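Local coordinates for fiber protein 2 (Fowl adenovirus 1, PDB 2VTW) that probably attaches the virion to a host-cell receptor through the C-terminal head domain of its trimeric short fibre, the part described here, at residues A[142-147]-A[171-176]; A[67-72]-A[177-182]; A[136-141]-A[185-190]; A[129-134]-A[146-151]. All coordinates share one frame; numbering follows the deposited sequence.

Contact 1 of 4, residues A[142-147]-A[171-176]; sequences LNTGSI and FQCASA
Thr144 and Ile147 both lean on the sulfur of Cys173 in the fibre-head beta sheet, where strand 163-173 ends beside the start of its antiparallel neighbour, strand 147-157. The last bridge between them is the non-hydrogen-bonded pair Ile147 and Cys173, whose CA atoms stand 4.4 Å apart, and their side chains share one face of the sheet. Cys173 SG is anti to its carbonyl carbon (chi1 -66°), and from there it meets Thr144 CB and CG2 as well as Ile147 CG1, the last at 3.8 Å. The other branch of Ile147 turns to Phe171: CG2 touches Phe171 CB at 3.7 Å and lies at the edge of the ring, near its plane, while the two side chains cross obliquely. The Phe171 ring also stacks with Phe72.

Beyond the bridge, backbone polar groups take over. Ala174 N donates to Ser146 O at 2.9 Å, almost in line with the C=O bond, whereas Ser175 N reaches Thr144 O at 2.8 Å from 44° above that carbonyl's plane. Gly145, with its positive phi, makes the corner between these two acceptors. Asn143 OD1 receives Gly145 N at 3.0 Å and in the carbonyl plane, an Asx turn that limits the rotation of the amide, and Thr144 OG1 donates to Gly145 O. A water bridges the loops, donating to Asn143 OD1 at 3.2 Å and lying 3.1 Å from Ser175 OG.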
loop_
_atom_site.group_PDB
_atom_site.type_symbol
_atom_site.label_atom_id
_atom_site.label_comp_id
_atom_site.label_asym_id
_atom_site.label_seq_id
_atom_site.Cartn_x
_atom_site.Cartn_y
_atom_site.Cartn_z
ATOM N N LEU A 142 10.963 -0.896 -26.776
ATOM C CA LEU A 142 9.698 -1.111 -26.024
ATOM C C LEU A 142 9.461 0.048 -25.063
ATOM O O LEU A 142 10.361 0.412 -24.315
ATOM C CB LEU A 142 9.726 -2.442 -25.241
ATOM C CG LEU A 142 8.497 -2.838 -24.399
ATOM C CD1 LEU A 142 7.204 -2.960 -25.227
ATOM C CD2 LEU A 142 8.788 -4.132 -23.658
ATOM N N ASN A 143 8.256 0.632 -25.132
ATOM C CA ASN A 143 7.820 1.714 -24.231
ATOM C C ASN A 143 6.331 1.571 -23.928
ATOM O O ASN A 143 5.466 2.059 -24.658
ATOM C CB ASN A 143 8.128 3.115 -24.820
ATOM C CG ASN A 143 7.945 4.250 -23.795
ATOM O OD1 ASN A 143 7.148 4.157 -22.851
ATOM N ND2 ASN A 143 8.693 5.325 -23.980
ATOM N N THR A 144 6.042 0.893 -22.823
ATOM C CA THR A 144 4.664 0.705 -22.337
ATOM C C THR A 144 4.077 1.936 -21.630
ATOM O O THR A 144 2.868 1.984 -21.348
ATOM C CB THR A 144 4.618 -0.448 -21.297
ATOM O OG1 THR A 144 5.479 -0.133 -20.194
ATOM C CG2 THR A 144 5.066 -1.793 -21.933
ATOM N N GLY A 145 4.920 2.920 -21.333
ATOM C CA GLY A 145 4.533 3.984 -20.401
ATOM C C GLY A 145 4.422 3.426 -18.972
ATOM O O GLY A 145 4.985 2.381 -18.654
ATOM N N SER A 146 3.715 4.149 -18.106
ATOM C CA SER A 146 3.405 3.656 -16.754
ATOM C C SER A 146 2.369 2.519 -16.831
ATOM O O SER A 146 1.616 2.413 -17.785
ATOM C CB SER A 146 2.889 4.787 -15.842
ATOM O OG SER A 146 3.973 5.591 -15.401
ATOM N N ILE A 147 2.359 1.691 -15.794
ATOM C CA ILE A 147 1.519 0.495 -15.716
ATOM C C ILE A 147 0.812 0.541 -14.358
ATOM O O ILE A 147 1.452 0.587 -13.325
ATOM C CB ILE A 147 2.375 -0.822 -15.809
ATOM C CG1 ILE A 147 3.078 -0.940 -17.165
ATOM C CG2 ILE A 147 1.511 -2.037 -15.570
ATOM C CD1 ILE A 147 4.095 -2.108 -17.249
ATOM N N PHE A 171 -1.951 -6.129 -15.183
ATOM C CA PHE A 171 -1.040 -5.031 -15.491
ATOM C C PHE A 171 -1.616 -4.247 -16.639
ATOM O O PHE A 171 -1.826 -4.792 -17.713
ATOM C CB PHE A 171 0.337 -5.582 -15.835
ATOM C CG PHE A 171 0.995 -6.290 -14.682
ATOM C CD1 PHE A 171 2.011 -5.684 -13.974
ATOM C CD2 PHE A 171 0.593 -7.565 -14.297
ATOM C CE1 PHE A 171 2.616 -6.316 -12.892
ATOM C CE2 PHE A 171 1.192 -8.216 -13.210
ATOM C CZ PHE A 171 2.202 -7.607 -12.515
ATOM N N GLN A 172 -1.880 -2.966 -16.408
ATOM C CA GLN A 172 -2.565 -2.134 -17.365
ATOM C C GLN A 172 -1.599 -1.065 -17.900
ATOM O O GLN A 172 -1.384 -0.021 -17.251
ATOM C CB GLN A 172 -3.787 -1.514 -16.708
ATOM C CG GLN A 172 -4.613 -2.557 -15.913
ATOM C CD GLN A 172 -5.904 -2.024 -15.354
ATOM O OE1 GLN A 172 -6.830 -2.794 -15.071
ATOM N NE2 GLN A 172 -5.999 -0.700 -15.203
ATOM N N CYS A 173 -1.010 -1.359 -19.067
ATOM C CA CYS A 173 -0.040 -0.464 -19.735
ATOM C C CYS A 173 -0.709 0.774 -20.305
ATOM O O CYS A 173 -1.798 0.689 -20.902
ATOM C CB CYS A 173 0.676 -1.186 -20.876
ATOM S SG CYS A 173 1.737 -2.544 -20.396
ATOM N N ALA A 174 -0.059 1.926 -20.140
ATOM C CA ALA A 174 -0.596 3.193 -20.689
ATOM C C ALA A 174 -0.550 3.205 -22.220
ATOM O O ALA A 174 -1.438 3.796 -22.858
ATOM C CB ALA A 174 0.152 4.400 -20.118
ATOM N N SER A 175 0.472 2.539 -22.780
ATOM C CA SER A 175 0.735 2.487 -24.232
ATOM C C SER A 175 0.870 1.069 -24.752
ATOM O O SER A 175 1.423 0.194 -24.077
ATOM C CB SER A 175 2.050 3.211 -24.576
ATOM O OG SER A 175 1.934 4.597 -24.316
ATOM N N ALA A 176 0.414 0.872 -25.986
ATOM C CA ALA A 176 0.571 -0.406 -26.696
ATOM C C ALA A 176 2.040 -0.627 -27.092
ATOM O O ALA A 176 2.781 0.327 -27.339
ATOM C CB ALA A 176 -0.368 -0.455 -27.924
HETATM O O HOH W 1 4.647 5.942 -23.652
#

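Contact 2 of 4, residues A[67-72]-A[177-182]; sequences ENARYF and GLFNPT
One water molecule, gripped by four backbone groups, joins Glu67 and Ala69 to Gly177 and Phe179. It donates to Glu67 O at 2.7 Å and to Ala69 O at 2.8 Å, and accepts from Gly177 N at 2.8 Å and, over a longer distance, from Phe179 N. With two bonds given and two received its hydrogen-bonding capacity is filled, and no direct hydrogen bond links the two segments. The type I turn from Gly177 to Asn180 presents Phe179 to segment 67-72. Its CG is anti to the carbonyl carbon (chi1 -55°), and Ala69 O lies in the plane of the ring at its edge, 3.3 Å from CD2. Ring atom CZ reaches Phe72 CB, the two aromatic side chains crossing at about a right angle; Leu178 CD2 meets Phe72 CE2 at 3.7 Å, while Leu178 CG sits over one face of the Phe179 ring, offset toward its rim. At the other end Glu67 CG packs on Pro181 CD at 3.6 Å, and its carboxylate OE2 accepts a hydrogen bond from Gly63 N. Asn180 OD1 accepts from Thr182 N, an Asx turn, and from Thr182 OG1 as well. The contact thus fastens the loop between strands 163-173 and 185-197 to the end of helix 64-67 and the start of strand 71-76, with Phe29 of strand 28-40 meeting both phenylalanines edge-to-face.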
loop_
_atom_site.group_PDB
_atom_site.type_symbol
_atom_site.label_atom_id
_atom_site.label_comp_id
_atom_site.label_asym_id
_atom_site.label_seq_id
_atom_site.Cartn_x
_atom_site.Cartn_y
_atom_site.Cartn_z
ATOM N N GLU A 67 -2.031 -6.918 -31.508
ATOM C CA GLU A 67 -0.856 -6.057 -31.310
ATOM C C GLU A 67 -1.134 -4.865 -30.397
ATOM O O GLU A 67 -0.217 -4.331 -29.780
ATOM C CB GLU A 67 -0.366 -5.507 -32.656
ATOM C CG GLU A 67 0.104 -6.544 -33.663
ATOM C CD GLU A 67 0.201 -5.982 -35.092
ATOM O OE1 GLU A 67 0.382 -4.746 -35.258
ATOM O OE2 GLU A 67 0.085 -6.780 -36.052
ATOM N N ASN A 68 -2.391 -4.441 -30.338
ATOM C CA ASN A 68 -2.790 -3.252 -29.586
ATOM C C ASN A 68 -3.295 -3.533 -28.162
ATOM O O ASN A 68 -3.835 -2.631 -27.517
ATOM C CB ASN A 68 -3.887 -2.491 -30.348
ATOM C CG ASN A 68 -3.399 -1.915 -31.675
ATOM O OD1 ASN A 68 -2.203 -1.955 -31.989
ATOM N ND2 ASN A 68 -4.337 -1.373 -32.466
ATOM N N ALA A 69 -3.133 -4.771 -27.694
ATOM C CA ALA A 69 -3.530 -5.152 -26.338
ATOM C C ALA A 69 -2.590 -4.437 -25.359
ATOM O O ALA A 69 -1.380 -4.443 -25.563
ATOM C CB ALA A 69 -3.458 -6.669 -26.162
ATOM N N ARG A 70 -3.159 -3.787 -24.339
ATOM C CA ARG A 70 -2.364 -3.102 -23.310
ATOM C C ARG A 70 -2.337 -3.822 -21.938
ATOM O O ARG A 70 -1.446 -3.553 -21.117
ATOM C CB ARG A 70 -2.858 -1.661 -23.159
ATOM C CG ARG A 70 -2.546 -0.801 -24.385
ATOM C CD ARG A 70 -2.951 0.645 -24.235
ATOM N NE ARG A 70 -4.398 0.868 -24.142
ATOM C CZ ARG A 70 -5.074 1.233 -23.042
ATOM N NH1 ARG A 70 -4.474 1.422 -21.861
ATOM N NH2 ARG A 70 -6.389 1.416 -23.115
ATOM N N TYR A 71 -3.291 -4.728 -21.691
ATOM C CA TYR A 71 -3.403 -5.400 -20.376
ATOM C C TYR A 71 -2.858 -6.804 -20.419
ATOM O O TYR A 71 -2.890 -7.452 -21.447
ATOM C CB TYR A 71 -4.844 -5.474 -19.891
ATOM C CG TYR A 71 -5.536 -4.169 -19.594
ATOM C CD1 TYR A 71 -4.992 -2.923 -19.956
ATOM C CD2 TYR A 71 -6.769 -4.175 -18.992
ATOM C CE1 TYR A 71 -5.670 -1.746 -19.681
ATOM C CE2 TYR A 71 -7.452 -3.014 -18.747
ATOM C CZ TYR A 71 -6.896 -1.810 -19.070
ATOM O OH TYR A 71 -7.606 -0.673 -18.792
ATOM N N PHE A 72 -2.338 -7.269 -19.292
ATOM C CA PHE A 72 -2.027 -8.679 -19.131
ATOM C C PHE A 72 -2.136 -9.117 -17.680
ATOM O O PHE A 72 -1.930 -8.307 -16.755
ATOM C CB PHE A 72 -0.667 -9.034 -19.734
ATOM C CG PHE A 72 0.525 -8.521 -18.979
ATOM C CD1 PHE A 72 1.059 -9.240 -17.928
ATOM C CD2 PHE A 72 1.162 -7.346 -19.378
ATOM C CE1 PHE A 72 2.162 -8.795 -17.249
ATOM C CE2 PHE A 72 2.281 -6.887 -18.707
ATOM C CZ PHE A 72 2.790 -7.612 -17.649
ATOM N N GLY A 177 2.484 -1.878 -27.102
ATOM C CA GLY A 177 3.824 -2.169 -27.595
ATOM C C GLY A 177 4.392 -3.537 -27.249
ATOM O O GLY A 177 5.113 -4.138 -28.060
ATOM N N LEU A 178 4.090 -4.016 -26.042
ATOM C CA LEU A 178 4.585 -5.306 -25.574
ATOM C C LEU A 178 4.181 -6.459 -26.501
ATOM O O LEU A 178 4.900 -7.444 -26.583
ATOM C CB LEU A 178 4.083 -5.582 -24.148
ATOM C CG LEU A 178 4.601 -6.820 -23.396
ATOM C CD1 LEU A 178 6.121 -6.871 -23.308
ATOM C CD2 LEU A 178 3.984 -6.895 -21.994
ATOM N N PHE A 179 3.042 -6.316 -27.179
ATOM C CA PHE A 179 2.457 -7.388 -27.997
ATOM C C PHE A 179 2.468 -7.102 -29.506
ATOM O O PHE A 179 1.868 -7.836 -30.286
ATOM C CB PHE A 179 1.038 -7.681 -27.477
ATOM C CG PHE A 179 1.025 -8.016 -26.012
ATOM C CD1 PHE A 179 1.676 -9.162 -25.558
ATOM C CD2 PHE A 179 0.444 -7.155 -25.085
ATOM C CE1 PHE A 179 1.717 -9.464 -24.228
ATOM C CE2 PHE A 179 0.477 -7.453 -23.744
ATOM C CZ PHE A 179 1.120 -8.604 -23.309
ATOM N N ASN A 180 3.159 -6.032 -29.895
ATOM C CA ASN A 180 3.380 -5.692 -31.292
ATOM C C ASN A 180 4.723 -6.294 -31.714
ATOM O O ASN A 180 5.765 -5.917 -31.172
ATOM C CB ASN A 180 3.349 -4.173 -31.491
ATOM C CG ASN A 180 3.580 -3.763 -32.933
ATOM O OD1 ASN A 180 4.556 -4.170 -33.542
ATOM N ND2 ASN A 180 2.684 -2.939 -33.479
ATOM N N PRO A 181 4.699 -7.238 -32.689
ATOM C CA PRO A 181 5.907 -8.010 -33.058
ATOM C C PRO A 181 7.053 -7.186 -33.671
ATOM O O PRO A 181 8.190 -7.680 -33.746
ATOM C CB PRO A 181 5.385 -9.057 -34.058
ATOM C CG PRO A 181 4.094 -8.498 -34.596
ATOM C CD PRO A 181 3.520 -7.614 -33.502
ATOM N N THR A 182 6.779 -5.952 -34.081
ATOM C CA THR A 182 7.837 -5.088 -34.627
ATOM C C THR A 182 8.587 -4.320 -33.530
ATOM O O THR A 182 9.665 -3.776 -33.786
ATOM C CB THR A 182 7.282 -4.128 -35.694
ATOM O OG1 THR A 182 6.429 -3.150 -35.090
ATOM C CG2 THR A 182 6.481 -4.911 -36.739
HETATM O O HOH W 2 0.802 -4.077 -27.346
#

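Contact 3 of 4, residues A[136-141]-A[185-190]; sequences PIFTGS and GTVAIG
Strands 129-140 and 185-197 are antiparallel neighbours in the head-domain sheet; the axes of their segments 137-140 and 185-190 run 174° apart in direction with a closest approach of 4.5 Å. Ile137 with Ala188 and Thr139 with Thr186 form the hydrogen-bonded pairs; Ile137 N to Ala188 O, at 2.9 Å, is the shortest of their four backbone bonds. Between them stands the non-hydrogen-bonded pair Phe138 and Val187, whose side chains lie side by side and point the same way. Val187 CG2, anti to the backbone N, lies in the plane of the Phe138 ring at its edge, 3.8 Å from CE1, and also touches Pro136 CB at 3.7 Å. The opposite face carries the threonines: their hydroxyls, Thr139 OG1 and Thr186 OG1, are hydrogen-bonded at 2.8 Å. On that face Ile137 and Ala188 pack against Phe128 and Ile110, respectively, of a second subunit. Gly140 and Gly185 close the ladder with CA atoms 4.0 Å apart, an approach that leaves no room for a CB on either. A water donates to Ile137 O at 2.8 Å and also bonds Thr186 OG1, which implies a polar chain of hydroxyl, hydroxyl, water and carbonyl on the threonine face, against apolar packing of Pro136, Phe138 and Val187 on the other.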
loop_
_atom_site.group_PDB
_atom_site.type_symbol
_atom_site.label_atom_id
_atom_site.label_comp_id
_atom_site.label_asym_id
_atom_site.label_seq_id
_atom_site.Cartn_x
_atom_site.Cartn_y
_atom_site.Cartn_z
ATOM N N PRO A 136 7.533 1.198 -14.861
ATOM C CA PRO A 136 8.523 0.161 -15.108
ATOM C C PRO A 136 9.796 0.687 -15.784
ATOM O O PRO A 136 9.853 1.842 -16.218
ATOM C CB PRO A 136 7.798 -0.760 -16.074
ATOM C CG PRO A 136 6.991 0.150 -16.890
ATOM C CD PRO A 136 6.595 1.318 -15.997
ATOM N N ILE A 137 10.768 -0.208 -15.910
ATOM C CA ILE A 137 12.042 0.036 -16.581
ATOM C C ILE A 137 12.032 -0.655 -17.971
ATOM O O ILE A 137 11.614 -1.820 -18.086
ATOM C CB ILE A 137 13.186 -0.565 -15.750
ATOM C CG1 ILE A 137 13.820 0.481 -14.823
ATOM C CG2 ILE A 137 14.275 -1.103 -16.661
ATOM C CD1 ILE A 137 15.106 1.074 -15.365
ATOM N N PHE A 138 12.510 0.041 -19.004
ATOM C CA PHE A 138 12.649 -0.545 -20.339
ATOM C C PHE A 138 14.092 -0.691 -20.784
ATOM O O PHE A 138 15.002 -0.047 -20.257
ATOM C CB PHE A 138 11.978 0.294 -21.421
ATOM C CG PHE A 138 10.644 0.809 -21.050
ATOM C CD1 PHE A 138 9.664 -0.046 -20.619
ATOM C CD2 PHE A 138 10.357 2.161 -21.159
ATOM C CE1 PHE A 138 8.414 0.439 -20.262
ATOM C CE2 PHE A 138 9.106 2.656 -20.800
ATOM C CZ PHE A 138 8.136 1.796 -20.343
ATOM N N THR A 139 14.260 -1.564 -21.778
ATOM C CA THR A 139 15.403 -1.571 -22.690
ATOM C C THR A 139 14.843 -1.743 -24.120
ATOM O O THR A 139 13.671 -2.093 -24.315
ATOM C CB THR A 139 16.448 -2.676 -22.342
ATOM O OG1 THR A 139 15.926 -3.981 -22.646
ATOM C CG2 THR A 139 16.874 -2.602 -20.852
ATOM N N GLY A 140 15.670 -1.462 -25.122
ATOM C CA GLY A 140 15.240 -1.544 -26.519
ATOM C C GLY A 140 14.282 -0.428 -26.876
ATOM O O GLY A 140 14.280 0.617 -26.243
ATOM N N SER A 141 13.466 -0.654 -27.895
ATOM C CA SER A 141 12.456 0.311 -28.312
ATOM C C SER A 141 11.112 0.140 -27.601
ATOM O O SER A 141 10.211 0.944 -27.814
ATOM C CB SER A 141 12.237 0.235 -29.832
ATOM O OG SER A 141 11.816 -1.063 -30.247
ATOM N N GLY A 185 12.670 -5.442 -27.136
ATOM C CA GLY A 185 13.317 -5.021 -25.911
ATOM C C GLY A 185 12.664 -5.690 -24.725
ATOM O O GLY A 185 12.050 -6.739 -24.864
ATOM N N THR A 186 12.809 -5.069 -23.555
ATOM C CA THR A 186 12.327 -5.620 -22.283
ATOM C C THR A 186 11.579 -4.566 -21.442
ATOM O O THR A 186 11.783 -3.359 -21.610
ATOM C CB THR A 186 13.486 -6.235 -21.420
ATOM O OG1 THR A 186 14.239 -5.204 -20.772
ATOM C CG2 THR A 186 14.417 -7.130 -22.271
ATOM N N VAL A 187 10.696 -5.065 -20.567
ATOM C CA VAL A 187 9.969 -4.260 -19.581
ATOM C C VAL A 187 10.006 -5.050 -18.281
ATOM O O VAL A 187 9.811 -6.260 -18.283
ATOM C CB VAL A 187 8.521 -3.949 -20.011
ATOM C CG1 VAL A 187 7.734 -5.238 -20.245
ATOM C CG2 VAL A 187 7.813 -3.033 -18.954
ATOM N N ALA A 188 10.368 -4.377 -17.198
ATOM C CA ALA A 188 10.493 -4.977 -15.890
ATOM C C ALA A 188 9.784 -4.062 -14.881
ATOM O O ALA A 188 9.930 -2.819 -14.921
ATOM C CB ALA A 188 11.944 -5.181 -15.514
ATOM N N ILE A 189 9.004 -4.679 -13.999
ATOM C CA ILE A 189 8.087 -3.951 -13.127
ATOM C C ILE A 189 8.145 -4.545 -11.749
ATOM O O ILE A 189 8.235 -5.765 -11.595
ATOM C CB ILE A 189 6.636 -4.004 -13.652
ATOM C CG1 ILE A 189 5.678 -3.235 -12.728
ATOM C CG2 ILE A 189 6.181 -5.439 -13.773
ATOM C CD1 ILE A 189 4.328 -2.947 -13.339
ATOM N N GLY A 190 8.103 -3.658 -10.753
ATOM C CA GLY A 190 7.985 -4.040 -9.352
ATOM C C GLY A 190 8.879 -3.230 -8.442
ATOM O O GLY A 190 9.589 -2.329 -8.903
HETATM O O HOH W 3 13.640 -3.767 -18.358
#

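Contact 4 of 4, residues A[129-134]-A[146-151]; sequences GVLESY and SIDVRM
Strands 129-134 and 147-151 pair antiparallel, their directions 157° apart and their axes 4.5 Å apart at the closest, with Glu132 to Val149 and Tyr134 to Ile147 as hydrogen-bonded pairs. On one face Arg150 folds back: its chain is bent at chi2 (75°, placing CD) and at chi3, and NH1 donates to Gly129 O at 2.9 Å, with that oxygen in the guanidinium plane. Leu131 CB lies over one face of the guanidinium, offset toward the rim and 3.5 Å from NH1, and the two side chains cross at about a right angle. Leu131 CD1 rests on Asp148 CB at 3.6 Å. Asp148 OD1 accepts Ser133 OG at 2.8 Å, the hydroxyl coming from 43° above the carboxylate plane. The other face is mostly apolar. Tyr134 CD2 meets Val149 CG2 at 3.8 Å, and Tyr134 reaches toward Met151 tip to tip, OH to CE at 3.8 Å. That methyl also touches Glu132 CG, with Met151 crossing Glu132 at about a right angle. Glu132 carboxylates of all three subunits come close together, so some may be protonated. This is the beta hairpin of strands 129-140 and 147-157: strand 163-173 continues the sheet beside the latter, and strands of the second and third subunits pair antiparallel with Ser133 and Tyr134 and with Gly129 to Leu131, carrying the sheet across the trimer interfaces.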
loop_
_atom_site.group_PDB
_atom_site.type_symbol
_atom_site.label_atom_id
_atom_site.label_comp_id
_atom_site.label_asym_id
_atom_site.label_seq_id
_atom_site.Cartn_x
_atom_site.Cartn_y
_atom_site.Cartn_z
ATOM N N GLY A 129 -10.941 -4.254 -6.586
ATOM C CA GLY A 129 -9.881 -4.208 -5.616
ATOM C C GLY A 129 -9.051 -2.952 -5.862
ATOM O O GLY A 129 -9.473 -2.040 -6.589
ATOM N N VAL A 130 -7.891 -2.890 -5.229
ATOM C CA VAL A 130 -7.061 -1.708 -5.279
ATOM C C VAL A 130 -6.375 -1.628 -6.651
ATOM O O VAL A 130 -6.022 -2.658 -7.225
ATOM C CB VAL A 130 -5.993 -1.710 -4.150
ATOM C CG1 VAL A 130 -4.878 -2.690 -4.443
ATOM C CG2 VAL A 130 -5.428 -0.302 -3.938
ATOM N N LEU A 131 -6.176 -0.401 -7.130
ATOM C CA LEU A 131 -5.376 -0.116 -8.324
ATOM C C LEU A 131 -4.151 0.678 -7.906
ATOM O O LEU A 131 -4.298 1.781 -7.360
ATOM C CB LEU A 131 -6.195 0.707 -9.328
ATOM C CG LEU A 131 -5.496 1.000 -10.654
ATOM C CD1 LEU A 131 -5.402 -0.274 -11.520
ATOM C CD2 LEU A 131 -6.169 2.157 -11.380
ATOM N N GLU A 132 -2.962 0.120 -8.112
ATOM C CA GLU A 132 -1.714 0.780 -7.765
ATOM C C GLU A 132 -0.964 1.221 -9.025
ATOM O O GLU A 132 -0.975 0.521 -10.023
ATOM C CB GLU A 132 -0.832 -0.182 -6.984
ATOM C CG GLU A 132 -1.356 -0.560 -5.588
ATOM C CD GLU A 132 -1.149 0.504 -4.512
ATOM O OE1 GLU A 132 -0.899 1.720 -4.800
ATOM O OE2 GLU A 132 -1.242 0.089 -3.336
ATOM N N SER A 133 -0.286 2.362 -8.967
ATOM C CA SER A 133 0.394 2.924 -10.141
ATOM C C SER A 133 1.887 2.706 -10.079
ATOM O O SER A 133 2.505 3.003 -9.082
ATOM C CB SER A 133 0.065 4.416 -10.288
ATOM O OG SER A 133 -1.361 4.618 -10.352
ATOM N N TYR A 134 2.464 2.151 -11.148
ATOM C CA TYR A 134 3.915 1.919 -11.216
ATOM C C TYR A 134 4.500 2.491 -12.490
ATOM O O TYR A 134 3.827 2.631 -13.510
ATOM C CB TYR A 134 4.274 0.405 -11.174
ATOM C CG TYR A 134 3.811 -0.250 -9.937
ATOM C CD1 TYR A 134 4.678 -0.520 -8.885
ATOM C CD2 TYR A 134 2.475 -0.585 -9.802
ATOM C CE1 TYR A 134 4.199 -1.108 -7.716
ATOM C CE2 TYR A 134 2.001 -1.158 -8.662
ATOM C CZ TYR A 134 2.860 -1.404 -7.623
ATOM O OH TYR A 134 2.310 -1.988 -6.514
ATOM N N SER A 146 3.715 4.149 -18.106
ATOM C CA SER A 146 3.405 3.656 -16.754
ATOM C C SER A 146 2.369 2.519 -16.831
ATOM O O SER A 146 1.616 2.413 -17.785
ATOM C CB SER A 146 2.889 4.787 -15.842
ATOM O OG SER A 146 3.973 5.591 -15.401
ATOM N N ILE A 147 2.359 1.691 -15.794
ATOM C CA ILE A 147 1.519 0.495 -15.716
ATOM C C ILE A 147 0.812 0.541 -14.358
ATOM O O ILE A 147 1.452 0.587 -13.325
ATOM C CB ILE A 147 2.375 -0.822 -15.809
ATOM C CG1 ILE A 147 3.078 -0.940 -17.165
ATOM C CG2 ILE A 147 1.511 -2.037 -15.570
ATOM C CD1 ILE A 147 4.095 -2.108 -17.249
ATOM N N ASP A 148 -0.511 0.570 -14.374
ATOM C CA ASP A 148 -1.287 0.392 -13.162
ATOM C C ASP A 148 -1.551 -1.096 -13.020
ATOM O O ASP A 148 -1.730 -1.793 -14.033
ATOM C CB ASP A 148 -2.611 1.108 -13.276
ATOM C CG ASP A 148 -2.459 2.622 -13.301
ATOM O OD1 ASP A 148 -1.505 3.134 -12.677
ATOM O OD2 ASP A 148 -3.324 3.264 -13.921
ATOM N N VAL A 149 -1.566 -1.582 -11.778
ATOM C CA VAL A 149 -1.913 -2.968 -11.499
ATOM C C VAL A 149 -3.175 -3.058 -10.628
ATOM O O VAL A 149 -3.203 -2.523 -9.504
ATOM C CB VAL A 149 -0.744 -3.690 -10.799
ATOM C CG1 VAL A 149 -1.015 -5.197 -10.746
ATOM C CG2 VAL A 149 0.595 -3.396 -11.524
ATOM N N ARG A 150 -4.213 -3.704 -11.160
ATOM C CA ARG A 150 -5.400 -4.089 -10.384
ATOM C C ARG A 150 -5.174 -5.434 -9.699
ATOM O O ARG A 150 -4.734 -6.385 -10.325
ATOM C CB ARG A 150 -6.624 -4.157 -11.277
ATOM C CG ARG A 150 -7.951 -4.403 -10.523
ATOM C CD ARG A 150 -8.409 -3.184 -9.811
ATOM N NE ARG A 150 -8.764 -2.115 -10.733
ATOM C CZ ARG A 150 -9.235 -0.926 -10.376
ATOM N NH1 ARG A 150 -9.387 -0.614 -9.105
ATOM N NH2 ARG A 150 -9.559 -0.040 -11.312
ATOM N N MET A 151 -5.470 -5.514 -8.401
ATOM C CA MET A 151 -5.232 -6.731 -7.640
ATOM C C MET A 151 -6.549 -7.225 -6.998
ATOM O O MET A 151 -7.229 -6.474 -6.281
ATOM C CB MET A 151 -4.147 -6.496 -6.614
ATOM C CG MET A 151 -2.845 -5.917 -7.208
ATOM S SD MET A 151 -1.850 -5.131 -5.943
ATOM C CE MET A 151 -0.896 -3.998 -6.927
#

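In the fold
All four contacts reach the same sheet of the head domain. Contacts 1 and 4 share Ser146 and Ile147 and have centres about 12 Å apart; Gln172 N lies 2.7 Å from Asp148 O, a probable hydrogen bond. Contacts 1 and 2, with centres about 9 Å apart, are probably linked in the same way by Phe171 N and Phe72 O at 2.7 Å. Contact 3 leans on contact 1 through Phe138 and on contact 4 where Ile189 CD1 meets Ile147 CG2 at 3.7 Å. Contacts 2 and 4 do not touch, their nearest atoms being about 5 Å apart. Contacts 3 and 4 both reach the second subunit; contacts 1 and 2 touch no other chain. A sulfate, probably a crystallisation component, lies about 5 Å from the Ser146 side chain.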